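Local structure of cysteine desulfurase (Thermococcus onnurineus, 5B89) at residues 50-55 with 239-244; 86-91 with 299-304; 100-105 with 292-297; 110-115 with 245-250. The protein probably catalyses the pyridoxal-phosphate-dependent removal of sulfur from L-cysteine, yielding L-alanine and a persulfide on a sulfur carrier. One frame throughout, in Å; residues are numbered along the deposited sequence.

In the fold
The four contacts form a connected path through the large domain of this fold-type I enzyme of the class-V aminotransferase family, running from helix 50-62 to helix 106-117. Contacts 1, 2 and 3 cluster about helix 291-307, with centres 10 to 11 Å apart: contacts 2 and 3 use that helix directly, and in contact 1 Val52 and Pro241 lean on it. Contact 4 lies on the other face of the seven-stranded sheet, its centre about 13 Å from contact 3, and the two are joined by neighbouring strands 100-103 and 245-249. Contacts 1 and 4 are about 22 Å apart, yet 239-244 runs straight into 245-250. Contact 3 reaches the cofactor itself, through Asn105.

Contact 1 of 4, residues 50-55 with 239-244; sequences KPVVEA and MGPTGI
A small, buried, apolar contact joins the first turn of helix 50-62 to the loop 239-244, which links strand 229-233 to strand 245-249 and follows the cofactor-binding residues His235 and Lys236. One residue, Val52, makes every touch from the helix. Its two methyls straddle the carbonyl oxygen of Met239: Val52 CG2 lies 3.5 Å and Val52 CG1 3.7 Å from Met239 O. With CG1 anti to the backbone N (chi1 168°), that methyl also looks along the loop, 4.4 Å from Gly240 CA and equally far from Pro241 CD. A branched, compact valine suits the place because it offers two methyls close to the helix. Gly240 is apt for a different reason, since a beta carbon there would run into CD of Pro241, the next residue. The Met239 side chain leads away to Tyr303 and Ile304 of helix 291-307, while Pro241 packs on Tyr60 of the second subunit, placing the contact beside the dimer interface. The chemistry is one-sided: methyl groups cover Met239 O, which has no hydrogen-bonding partner in the model, so this polar atom is buried against hydrocarbon and the join rests on shape and dispersion.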
loop_
_atom_site.group_PDB
_atom_site.type_symbol
_atom_site.label_atom_id
_atom_site.label_comp_id
_atom_site.label_asym_id
_atom_site.label_seq_id
_atom_site.Cartn_x
_atom_site.Cartn_y
_atom_site.Cartn_z
ATOM N N LYS B 50 -13.902 9.774 -13.937
ATOM C CA LYS B 50 -13.795 8.646 -14.873
ATOM C C LYS B 50 -12.514 8.499 -15.535
ATOM O O LYS B 50 -12.007 7.404 -15.709
ATOM C CB LYS B 50 -14.926 8.724 -15.906
ATOM C CG LYS B 50 -16.205 8.342 -15.304
ATOM C CD LYS B 50 -17.379 8.611 -16.284
ATOM C CE LYS B 50 -17.215 7.897 -17.599
ATOM N NZ LYS B 50 -17.576 6.474 -17.459
ATOM N N PRO B 51 -11.846 9.575 -15.933
ATOM C CA PRO B 51 -10.552 9.391 -16.577
ATOM C C PRO B 51 -9.468 8.731 -15.709
ATOM O O PRO B 51 -8.606 8.126 -16.204
ATOM C CB PRO B 51 -10.136 10.813 -16.945
ATOM C CG PRO B 51 -11.410 11.514 -17.149
ATOM C CD PRO B 51 -12.361 10.933 -16.146
ATOM N N VAL B 52 -9.562 8.859 -14.407
ATOM C CA VAL B 52 -8.610 8.245 -13.521
ATOM C C VAL B 52 -8.882 6.714 -13.483
ATOM O O VAL B 52 -8.019 5.936 -13.536
ATOM C CB VAL B 52 -8.695 8.872 -12.136
ATOM C CG1 VAL B 52 -7.920 8.043 -11.136
ATOM C CG2 VAL B 52 -8.205 10.333 -12.188
ATOM N N VAL B 53 -10.148 6.370 -13.427
ATOM C CA VAL B 53 -10.556 4.981 -13.462
ATOM C C VAL B 53 -10.127 4.348 -14.797
ATOM O O VAL B 53 -9.595 3.307 -14.783
ATOM C CB VAL B 53 -12.062 4.829 -13.215
ATOM C CG1 VAL B 53 -12.485 3.368 -13.333
ATOM C CG2 VAL B 53 -12.391 5.338 -11.850
ATOM N N GLU B 54 -10.339 5.054 -15.907
ATOM C CA GLU B 54 -9.935 4.607 -17.196
ATOM C C GLU B 54 -8.485 4.343 -17.324
ATOM O O GLU B 54 -7.980 3.324 -17.889
ATOM C CB GLU B 54 -10.478 5.501 -18.261
ATOM C CG GLU B 54 -11.998 5.538 -18.348
ATOM C CD GLU B 54 -12.697 6.703 -19.084
ATOM O OE1 GLU B 54 -12.006 7.643 -19.526
ATOM O OE2 GLU B 54 -13.963 6.643 -19.104
ATOM N N ALA B 55 -7.630 5.225 -16.709
ATOM C CA ALA B 55 -6.249 5.001 -16.798
ATOM C C ALA B 55 -5.738 3.715 -16.124
ATOM O O ALA B 55 -4.832 3.008 -16.517
ATOM C CB ALA B 55 -5.454 6.216 -16.226
ATOM N N MET B 239 -7.347 13.363 -6.361
ATOM C CA MET B 239 -8.428 12.696 -7.131
ATOM C C MET B 239 -7.860 11.330 -7.646
ATOM O O MET B 239 -8.312 10.867 -8.714
ATOM C CB MET B 239 -8.995 13.551 -8.306
ATOM C CG MET B 239 -9.804 14.657 -7.658
ATOM S SD MET B 239 -10.700 15.526 -9.014
ATOM C CE MET B 239 -10.830 17.183 -8.474
ATOM N N GLY B 240 -6.961 10.706 -6.945
ATOM C CA GLY B 240 -6.417 9.405 -7.246
ATOM C C GLY B 240 -7.138 8.332 -6.496
ATOM O O GLY B 240 -8.048 8.485 -5.743
ATOM N N PRO B 241 -6.626 7.111 -6.761
ATOM C CA PRO B 241 -7.170 5.904 -6.110
ATOM C C PRO B 241 -6.759 5.724 -4.685
ATOM O O PRO B 241 -5.845 6.480 -4.205
ATOM C CB PRO B 241 -6.659 4.721 -6.941
ATOM C CG PRO B 241 -5.320 5.245 -7.376
ATOM C CD PRO B 241 -5.505 6.779 -7.653
ATOM N N THR B 242 -7.340 4.784 -3.945
ATOM C CA THR B 242 -6.859 4.424 -2.619
ATOM C C THR B 242 -5.603 3.586 -2.779
ATOM O O THR B 242 -5.226 3.111 -3.848
ATOM C CB THR B 242 -7.952 3.683 -1.846
ATOM O OG1 THR B 242 -8.292 2.462 -2.565
ATOM C CG2 THR B 242 -9.170 4.512 -1.688
ATOM N N GLY B 243 -4.880 3.423 -1.690
ATOM C CA GLY B 243 -3.725 2.586 -1.665
ATOM C C GLY B 243 -2.433 3.118 -2.234
ATOM O O GLY B 243 -1.464 2.403 -2.428
ATOM N N ILE B 244 -2.424 4.470 -2.463
ATOM C CA ILE B 244 -1.179 5.082 -2.953
ATOM C C ILE B 244 -0.909 6.367 -2.221
ATOM O O ILE B 244 -1.722 7.286 -2.173
ATOM C CB ILE B 244 -1.233 5.296 -4.500
ATOM C CG1 ILE B 244 0.118 5.657 -5.063
ATOM C CG2 ILE B 244 -2.342 6.201 -4.962
ATOM C CD1 ILE B 244 1.126 4.535 -5.111
#

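Contact 2 of 4, residues 86-91 with 299-304; sequences RKIVAD and AGIRYI
Ile88 and Ile301 share one side-chain shape: in each, CG1 lies beside the backbone N (chi1 -72° and -75°), which leaves CG2 anti to it. This presents the two gamma methyls to each other, Ile88 CG2 meeting Ile301 CG2 at 3.7 Å as the side chains slide past in opposite directions. The extended arm of Ile301 carries CD1 to 3.9 Å from Val89 CG2, crossing that side chain at about a right angle. Here helix 73-93 and helix 291-307 pack on one side of the large domain's sheet, the axes of the two short segments 9.8 Å apart and inclined at 43°. Val89 turns its beta carbon away from 299-304 and packs also on Ile100 and Phe102 of strand 100-103, a place where a beta-branched residue can serve two neighbours. At the exposed margin, Arg302 bends at its second torsion and lays one guanidinium face over Ile88, whose CG1 lies 3.7 Å from Arg302 NH2. An alanine in place of Ile88 would probably leave Ile301 CG2 without its methyl mate and set the Arg302 guanidinium freer to turn. Arg302 NH1 is held by a salt bridge to Glu305 on its own helix, while Asp91 OD2 remains 6.1 Å from it.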
loop_
_atom_site.group_PDB
_atom_site.type_symbol
_atom_site.label_atom_id
_atom_site.label_comp_id
_atom_site.label_asym_id
_atom_site.label_seq_id
_atom_site.Cartn_x
_atom_site.Cartn_y
_atom_site.Cartn_z
ATOM N N ARG B 86 5.980 8.381 -11.539
ATOM C CA ARG B 86 6.833 8.960 -10.556
ATOM C C ARG B 86 7.300 10.358 -11.015
ATOM O O ARG B 86 7.384 11.240 -10.230
ATOM C CB ARG B 86 8.069 8.119 -10.316
ATOM C CG ARG B 86 8.827 8.465 -9.049
ATOM C CD ARG B 86 10.177 7.793 -8.941
ATOM N NE ARG B 86 10.122 6.348 -9.043
ATOM C CZ ARG B 86 9.764 5.542 -8.074
ATOM N NH1 ARG B 86 9.396 5.963 -6.887
ATOM N NH2 ARG B 86 9.751 4.255 -8.334
ATOM N N LYS B 87 7.642 10.496 -12.289
ATOM C CA LYS B 87 8.024 11.859 -12.793
ATOM C C LYS B 87 6.901 12.808 -12.652
ATOM O O LYS B 87 7.137 14.017 -12.356
ATOM C CB LYS B 87 8.532 11.723 -14.257
ATOM C CG LYS B 87 9.136 13.049 -14.752
ATOM C CD LYS B 87 10.423 13.424 -14.075
ATOM C CE LYS B 87 10.962 14.658 -14.766
ATOM N NZ LYS B 87 12.115 15.091 -13.982
ATOM N N ILE B 88 5.672 12.451 -12.977
ATOM C CA ILE B 88 4.530 13.337 -12.872
ATOM C C ILE B 88 4.384 13.795 -11.388
ATOM O O ILE B 88 4.067 14.947 -11.128
ATOM C CB ILE B 88 3.238 12.684 -13.462
ATOM C CG1 ILE B 88 3.363 12.646 -14.987
ATOM C CG2 ILE B 88 1.985 13.337 -13.008
ATOM C CD1 ILE B 88 2.364 11.681 -15.637
ATOM N N VAL B 89 4.498 12.867 -10.426
ATOM C CA VAL B 89 4.357 13.222 -9.015
ATOM C C VAL B 89 5.506 14.183 -8.641
ATOM O O VAL B 89 5.281 15.171 -7.938
ATOM C CB VAL B 89 4.428 11.937 -8.161
ATOM C CG1 VAL B 89 4.506 12.334 -6.691
ATOM C CG2 VAL B 89 3.202 11.109 -8.420
ATOM N N ALA B 90 6.702 13.865 -9.049
ATOM C CA ALA B 90 7.882 14.748 -8.759
ATOM C C ALA B 90 7.617 16.139 -9.280
ATOM O O ALA B 90 7.777 17.123 -8.507
ATOM C CB ALA B 90 9.120 14.156 -9.363
ATOM N N ASP B 91 7.221 16.264 -10.518
ATOM C CA ASP B 91 6.978 17.579 -11.050
ATOM C C ASP B 91 5.856 18.324 -10.335
ATOM O O ASP B 91 5.939 19.491 -10.205
ATOM C CB ASP B 91 6.748 17.584 -12.556
ATOM C CG ASP B 91 7.953 17.185 -13.348
ATOM O OD1 ASP B 91 9.045 17.285 -12.900
ATOM O OD2 ASP B 91 7.754 16.797 -14.481
ATOM N N ALA B 299 -2.671 10.027 -13.234
ATOM C CA ALA B 299 -3.830 10.490 -13.945
ATOM C C ALA B 299 -4.600 11.470 -13.191
ATOM O O ALA B 299 -5.066 12.445 -13.794
ATOM C CB ALA B 299 -4.729 9.260 -14.348
ATOM N N GLY B 300 -4.745 11.354 -11.880
ATOM C CA GLY B 300 -5.423 12.369 -11.042
ATOM C C GLY B 300 -4.635 13.643 -11.059
ATOM O O GLY B 300 -5.307 14.694 -11.244
ATOM N N ILE B 301 -3.343 13.578 -10.959
ATOM C CA ILE B 301 -2.551 14.817 -11.018
ATOM C C ILE B 301 -2.695 15.461 -12.378
ATOM O O ILE B 301 -2.883 16.732 -12.441
ATOM C CB ILE B 301 -1.154 14.495 -10.678
ATOM C CG1 ILE B 301 -0.997 14.246 -9.173
ATOM C CG2 ILE B 301 -0.217 15.646 -11.089
ATOM C CD1 ILE B 301 0.283 13.591 -8.801
ATOM N N ARG B 302 -2.662 14.719 -13.473
ATOM C CA ARG B 302 -2.903 15.356 -14.750
ATOM C C ARG B 302 -4.298 15.988 -14.879
ATOM O O ARG B 302 -4.464 17.013 -15.507
ATOM C CB ARG B 302 -2.678 14.361 -15.875
ATOM C CG ARG B 302 -1.230 14.071 -16.099
ATOM C CD ARG B 302 -0.523 15.284 -16.711
ATOM N NE ARG B 302 0.691 14.893 -17.389
ATOM C CZ ARG B 302 1.855 15.422 -17.158
ATOM N NH1 ARG B 302 1.949 16.356 -16.219
ATOM N NH2 ARG B 302 2.917 15.012 -17.835
ATOM N N TYR B 303 -5.288 15.371 -14.272
ATOM C CA TYR B 303 -6.621 15.901 -14.287
ATOM C C TYR B 303 -6.663 17.228 -13.484
ATOM O O TYR B 303 -7.268 18.162 -13.888
ATOM C CB TYR B 303 -7.586 14.832 -13.727
ATOM C CG TYR B 303 -9.028 15.104 -13.876
ATOM C CD1 TYR B 303 -9.693 14.756 -15.018
ATOM C CD2 TYR B 303 -9.734 15.654 -12.861
ATOM C CE1 TYR B 303 -11.032 15.016 -15.143
ATOM C CE2 TYR B 303 -11.047 15.923 -12.978
ATOM C CZ TYR B 303 -11.700 15.616 -14.136
ATOM O OH TYR B 303 -13.008 15.927 -14.199
ATOM N N ILE B 304 -6.002 17.229 -12.358
ATOM C CA ILE B 304 -5.944 18.404 -11.503
ATOM C C ILE B 304 -5.208 19.535 -12.253
ATOM O O ILE B 304 -5.570 20.653 -12.150
ATOM C CB ILE B 304 -5.180 18.082 -10.174
ATOM C CG1 ILE B 304 -6.000 17.257 -9.182
ATOM C CG2 ILE B 304 -4.703 19.332 -9.447
ATOM C CD1 ILE B 304 -7.284 17.846 -8.686
#

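Contact 3 of 4, residues 100-105 with 292-297; sequences IVFTKN and GGAIGL. With PLP (pyridoxal-5'-phosphate), chain G.
The backbone N of Phe102, the residue whose ring meets Ala294 and Leu297, is bonded to Glu285 OE2, which also takes a salt bridge from Arg86 NH1. Strand 100-103 is an edge strand, within this chain, of the seven-stranded sheet in the large domain of a fold-type I PLP enzyme, and helix 291-307 covers it here. Phe102 CG lies beside the backbone N and anti to the carbonyl carbon (chi1 -68°), which carries the ring toward that helix. Ala294 CB sits over one face, 4.1 Å from the ring centroid and 17° off the normal, a CH-pi contact shifted toward CE2 and CZ. Leu297 comes instead at the ring's edge, its CD2 4.3 Å from Phe102 CE1 and near the ring plane. Alanine suits the face because a lone methyl lets the helix come close to the flat ring; the longer leucine reaches the edge from the next turn. Beyond the strand, Asn105 is the N-cap of helix 106-117, its OD1 accepting from Glu108 N, while its ND2 donates to Ala286 O and Thr288 O of the second subunit. These bonds fix the amide's rotation next to the cofactor phosphate, where Asn105 CB lies 3.4 Å from PLP O3P.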
loop_
_atom_site.group_PDB
_atom_site.type_symbol
_atom_site.label_atom_id
_atom_site.label_comp_id
_atom_site.label_asym_id
_atom_site.label_seq_id
_atom_site.Cartn_x
_atom_site.Cartn_y
_atom_site.Cartn_z
ATOM N N ILE B 100 11.160 10.821 -4.908
ATOM C CA ILE B 100 9.758 10.348 -4.718
ATOM C C ILE B 100 9.689 8.879 -4.402
ATOM O O ILE B 100 10.220 8.082 -5.211
ATOM C CB ILE B 100 8.895 10.675 -5.905
ATOM C CG1 ILE B 100 8.843 12.196 -6.240
ATOM C CG2 ILE B 100 7.516 10.064 -5.806
ATOM C CD1 ILE B 100 8.297 12.968 -5.081
ATOM N N VAL B 101 9.113 8.529 -3.247
ATOM C CA VAL B 101 8.897 7.117 -2.852
ATOM C C VAL B 101 7.384 6.907 -2.783
ATOM O O VAL B 101 6.646 7.686 -2.176
ATOM C CB VAL B 101 9.528 6.843 -1.515
ATOM C CG1 VAL B 101 9.256 5.451 -0.900
ATOM C CG2 VAL B 101 11.079 7.048 -1.555
ATOM N N PHE B 102 6.890 5.803 -3.344
ATOM C CA PHE B 102 5.506 5.440 -3.193
ATOM C C PHE B 102 5.304 4.566 -1.981
ATOM O O PHE B 102 6.022 3.611 -1.697
ATOM C CB PHE B 102 4.986 4.755 -4.458
ATOM C CG PHE B 102 4.884 5.664 -5.645
ATOM C CD1 PHE B 102 3.987 6.718 -5.597
ATOM C CD2 PHE B 102 5.613 5.480 -6.818
ATOM C CE1 PHE B 102 3.855 7.587 -6.665
ATOM C CE2 PHE B 102 5.436 6.337 -7.894
ATOM C CZ PHE B 102 4.541 7.345 -7.862
ATOM N N THR B 103 4.237 4.895 -1.272
ATOM C CA THR B 103 3.770 4.231 -0.071
ATOM C C THR B 103 2.279 3.921 -0.214
ATOM O O THR B 103 1.741 4.097 -1.242
ATOM C CB THR B 103 3.944 5.147 1.164
ATOM O OG1 THR B 103 3.117 6.281 1.011
ATOM C CG2 THR B 103 5.375 5.603 1.261
ATOM N N LYS B 104 1.644 3.470 0.859
ATOM C CA LYS B 104 0.208 3.186 0.756
ATOM C C LYS B 104 -0.689 4.367 1.072
ATOM O O LYS B 104 -1.780 4.425 0.655
ATOM C CB LYS B 104 -0.227 1.946 1.570
ATOM C CG LYS B 104 -0.642 2.205 2.964
ATOM C CD LYS B 104 -1.348 0.996 3.572
ATOM C CE LYS B 104 -0.288 -0.039 3.832
ATOM N NZ LYS B 104 0.816 0.502 4.708
ATOM N N ASN B 105 -0.158 5.295 1.832
ATOM C CA ASN B 105 -0.888 6.475 2.277
ATOM C C ASN B 105 0.035 7.415 3.063
ATOM O O ASN B 105 1.142 7.102 3.293
ATOM C CB ASN B 105 -2.116 6.092 3.147
ATOM C CG ASN B 105 -1.762 5.229 4.351
ATOM O OD1 ASN B 105 -0.736 5.311 4.898
ATOM N ND2 ASN B 105 -2.675 4.368 4.699
ATOM N N GLY B 292 -0.728 -0.020 -10.388
ATOM C CA GLY B 292 -1.968 0.531 -10.811
ATOM C C GLY B 292 -2.308 1.825 -10.117
ATOM O O GLY B 292 -2.861 2.714 -10.716
ATOM N N GLY B 293 -2.005 1.812 -8.817
ATOM C CA GLY B 293 -2.321 3.019 -8.059
ATOM C C GLY B 293 -1.418 4.198 -8.400
ATOM O O GLY B 293 -1.909 5.312 -8.454
ATOM N N ALA B 294 -0.152 3.972 -8.652
ATOM C CA ALA B 294 0.751 5.071 -9.112
ATOM C C ALA B 294 0.284 5.600 -10.429
ATOM O O ALA B 294 0.228 6.828 -10.679
ATOM C CB ALA B 294 2.146 4.566 -9.220
ATOM N N ILE B 295 -0.165 4.751 -11.359
ATOM C CA ILE B 295 -0.707 5.188 -12.641
ATOM C C ILE B 295 -1.957 5.977 -12.448
ATOM O O ILE B 295 -2.186 7.009 -13.098
ATOM C CB ILE B 295 -0.877 3.940 -13.559
ATOM C CG1 ILE B 295 0.486 3.411 -13.957
ATOM C CG2 ILE B 295 -1.766 4.263 -14.808
ATOM C CD1 ILE B 295 0.499 1.957 -14.542
ATOM N N GLY B 296 -2.824 5.524 -11.551
ATOM C CA GLY B 296 -4.013 6.291 -11.228
ATOM C C GLY B 296 -3.762 7.671 -10.606
ATOM O O GLY B 296 -4.453 8.646 -10.961
ATOM N N LEU B 297 -2.776 7.649 -9.743
ATOM C CA LEU B 297 -2.407 8.948 -9.109
ATOM C C LEU B 297 -1.868 9.896 -10.160
ATOM O O LEU B 297 -2.252 11.070 -10.114
ATOM C CB LEU B 297 -1.417 8.714 -7.979
ATOM C CG LEU B 297 -0.827 9.996 -7.319
ATOM C CD1 LEU B 297 -1.910 10.879 -6.843
ATOM C CD2 LEU B 297 0.140 9.628 -6.232
HETATM N N1 PLP G . -2.876 13.951 7.931
HETATM C C2 PLP G . -3.888 14.793 7.584
HETATM C C2A PLP G . -3.780 16.283 7.822
HETATM C C3 PLP G . -5.042 14.200 7.041
HETATM O O3 PLP G . -6.078 14.994 6.673
HETATM C C4 PLP G . -5.083 12.803 6.799
HETATM C C4A PLP G . -6.431 12.194 6.243
HETATM C C5 PLP G . -3.939 12.029 7.123
HETATM C C6 PLP G . -2.834 12.604 7.712
HETATM C C5A PLP G . -4.000 10.520 6.907
HETATM O O4P PLP G . -4.068 10.250 5.474
HETATM P P PLP G . -4.221 8.740 5.163
HETATM O O1P PLP G . -4.359 8.711 3.717
HETATM O O2P PLP G . -5.500 8.303 5.881
HETATM O O3P PLP G . -3.067 8.038 5.707
#

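Contact 4 of 4, residues 110-115 with 245-250; sequences LNLVAL and GVLYIR
Leu247 points its CB from strand 245-249 toward Leu112 and Val113 of helix 106-117, a helix-on-sheet packing in the large domain of this fold-type I enzyme of the class-V aminotransferase family. CG continues outward, anti to the backbone N (chi1 175°), and then forks between the two consecutive helix residues. CD1 takes the closer partner, Val113 CG2 at 3.6 Å, the two side chains crossing obliquely. CD2 meets Leu112 at its root, the CB, rather than at its tip. Leucine suits this strand position because its fork can serve both at once, and the contact is wholly hydrocarbon. Val113 also touches Phe229 of the adjacent strand and Trp141 of helix 139-148, so a short branched side chain fills a junction where helix, sheet and a second helix converge. The preceding strand residue, Val246, packs on Phe102 and Leu297; it and Leu247 thus face opposite sides of the sheet, Val246 toward helix 291-307 and Leu247 toward helix 106-117. Leu112 sends its branch on to Thr103 and Pro260, so what it offers Leu247 CD2 is its CB, 4.2 Å away.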
loop_
_atom_site.group_PDB
_atom_site.type_symbol
_atom_site.label_atom_id
_atom_site.label_comp_id
_atom_site.label_asym_id
_atom_site.label_seq_id
_atom_site.Cartn_x
_atom_site.Cartn_y
_atom_site.Cartn_z
ATOM N N LEU B 110 4.579 8.982 6.949
ATOM C CA LEU B 110 5.077 9.639 8.175
ATOM C C LEU B 110 5.683 8.651 9.155
ATOM O O LEU B 110 6.714 8.936 9.744
ATOM C CB LEU B 110 3.934 10.407 8.863
ATOM C CG LEU B 110 3.410 11.600 8.063
ATOM C CD1 LEU B 110 2.083 12.121 8.611
ATOM C CD2 LEU B 110 4.406 12.762 7.937
ATOM N N ASN B 111 5.124 7.466 9.236
ATOM C CA ASN B 111 5.738 6.407 10.063
ATOM C C ASN B 111 7.114 6.081 9.504
ATOM O O ASN B 111 8.042 5.855 10.269
ATOM C CB ASN B 111 4.898 5.135 10.076
ATOM C CG ASN B 111 3.837 5.179 11.161
ATOM O OD1 ASN B 111 4.030 4.702 12.305
ATOM N ND2 ASN B 111 2.661 5.716 10.834
ATOM N N LEU B 112 7.265 5.987 8.167
ATOM C CA LEU B 112 8.586 5.694 7.572
ATOM C C LEU B 112 9.589 6.761 7.921
ATOM O O LEU B 112 10.773 6.420 8.127
ATOM C CB LEU B 112 8.489 5.494 6.066
ATOM C CG LEU B 112 7.694 4.286 5.605
ATOM C CD1 LEU B 112 7.707 4.359 4.081
ATOM C CD2 LEU B 112 8.240 2.999 6.164
ATOM N N VAL B 113 9.191 8.005 7.951
ATOM C CA VAL B 113 10.122 9.068 8.357
ATOM C C VAL B 113 10.613 8.807 9.765
ATOM O O VAL B 113 11.858 8.892 9.988
ATOM C CB VAL B 113 9.536 10.483 8.211
ATOM C CG1 VAL B 113 10.502 11.602 8.713
ATOM C CG2 VAL B 113 9.098 10.762 6.795
ATOM N N ALA B 114 9.692 8.596 10.678
ATOM C CA ALA B 114 10.101 8.418 12.092
ATOM C C ALA B 114 10.953 7.138 12.185
ATOM O O ALA B 114 12.026 7.182 12.940
ATOM C CB ALA B 114 8.867 8.298 12.983
ATOM N N LEU B 115 10.625 6.025 11.523
ATOM C CA LEU B 115 11.395 4.811 11.668
ATOM C C LEU B 115 12.723 5.038 11.011
ATOM O O LEU B 115 13.729 4.599 11.637
ATOM C CB LEU B 115 10.667 3.682 10.961
ATOM C CG LEU B 115 9.380 3.202 11.699
ATOM C CD1 LEU B 115 8.571 2.257 10.801
ATOM C CD2 LEU B 115 9.694 2.478 13.004
ATOM N N GLY B 245 0.204 6.409 -1.623
ATOM C CA GLY B 245 0.724 7.610 -0.974
ATOM C C GLY B 245 2.064 7.959 -1.529
ATOM O O GLY B 245 2.737 7.191 -2.217
ATOM N N VAL B 246 2.548 9.138 -1.111
ATOM C CA VAL B 246 3.866 9.642 -1.522
ATOM C C VAL B 246 4.649 10.062 -0.295
ATOM O O VAL B 246 4.093 10.630 0.627
ATOM C CB VAL B 246 3.686 10.809 -2.517
ATOM C CG1 VAL B 246 5.045 11.490 -2.786
ATOM C CG2 VAL B 246 3.041 10.377 -3.782
ATOM N N LEU B 247 5.924 9.704 -0.319
ATOM C CA LEU B 247 6.914 10.222 0.602
ATOM C C LEU B 247 8.015 10.868 -0.228
ATOM O O LEU B 247 8.723 10.208 -1.012
ATOM C CB LEU B 247 7.475 9.188 1.520
ATOM C CG LEU B 247 8.651 9.662 2.466
ATOM C CD1 LEU B 247 8.163 10.751 3.313
ATOM C CD2 LEU B 247 9.203 8.480 3.212
ATOM N N TYR B 248 8.176 12.199 -0.050
ATOM C CA TYR B 248 9.331 12.902 -0.577
ATOM C C TYR B 248 10.414 12.925 0.415
ATOM O O TYR B 248 10.203 13.215 1.592
ATOM C CB TYR B 248 8.917 14.366 -0.866
ATOM C CG TYR B 248 10.042 15.391 -1.039
ATOM C CD1 TYR B 248 10.774 15.435 -2.208
ATOM C CD2 TYR B 248 10.379 16.189 -0.016
ATOM C CE1 TYR B 248 11.728 16.370 -2.381
ATOM C CE2 TYR B 248 11.359 17.111 -0.164
ATOM C CZ TYR B 248 12.035 17.165 -1.341
ATOM O OH TYR B 248 13.091 18.118 -1.592
ATOM N N ILE B 249 11.597 12.535 -0.072
ATOM C CA ILE B 249 12.867 12.540 0.691
ATOM C C ILE B 249 13.858 13.374 -0.026
ATOM O O ILE B 249 14.318 13.060 -1.131
ATOM C CB ILE B 249 13.434 11.140 0.837
ATOM C CG1 ILE B 249 12.431 10.155 1.477
ATOM C CG2 ILE B 249 14.760 11.170 1.570
ATOM C CD1 ILE B 249 12.856 8.718 1.436
ATOM N N ARG B 250 14.184 14.555 0.539
ATOM C CA ARG B 250 15.203 15.381 -0.142
ATOM C C ARG B 250 16.584 14.678 -0.171
ATOM O O ARG B 250 16.977 13.995 0.740
ATOM C CB ARG B 250 15.281 16.687 0.694
ATOM C CG ARG B 250 16.171 17.754 0.055
ATOM C CD ARG B 250 15.921 19.179 0.466
ATOM N NE ARG B 250 16.458 19.258 1.723
ATOM C CZ ARG B 250 17.693 19.739 2.010
ATOM N NH1 ARG B 250 18.583 20.027 1.035
ATOM N NH2 ARG B 250 18.053 19.877 3.309
#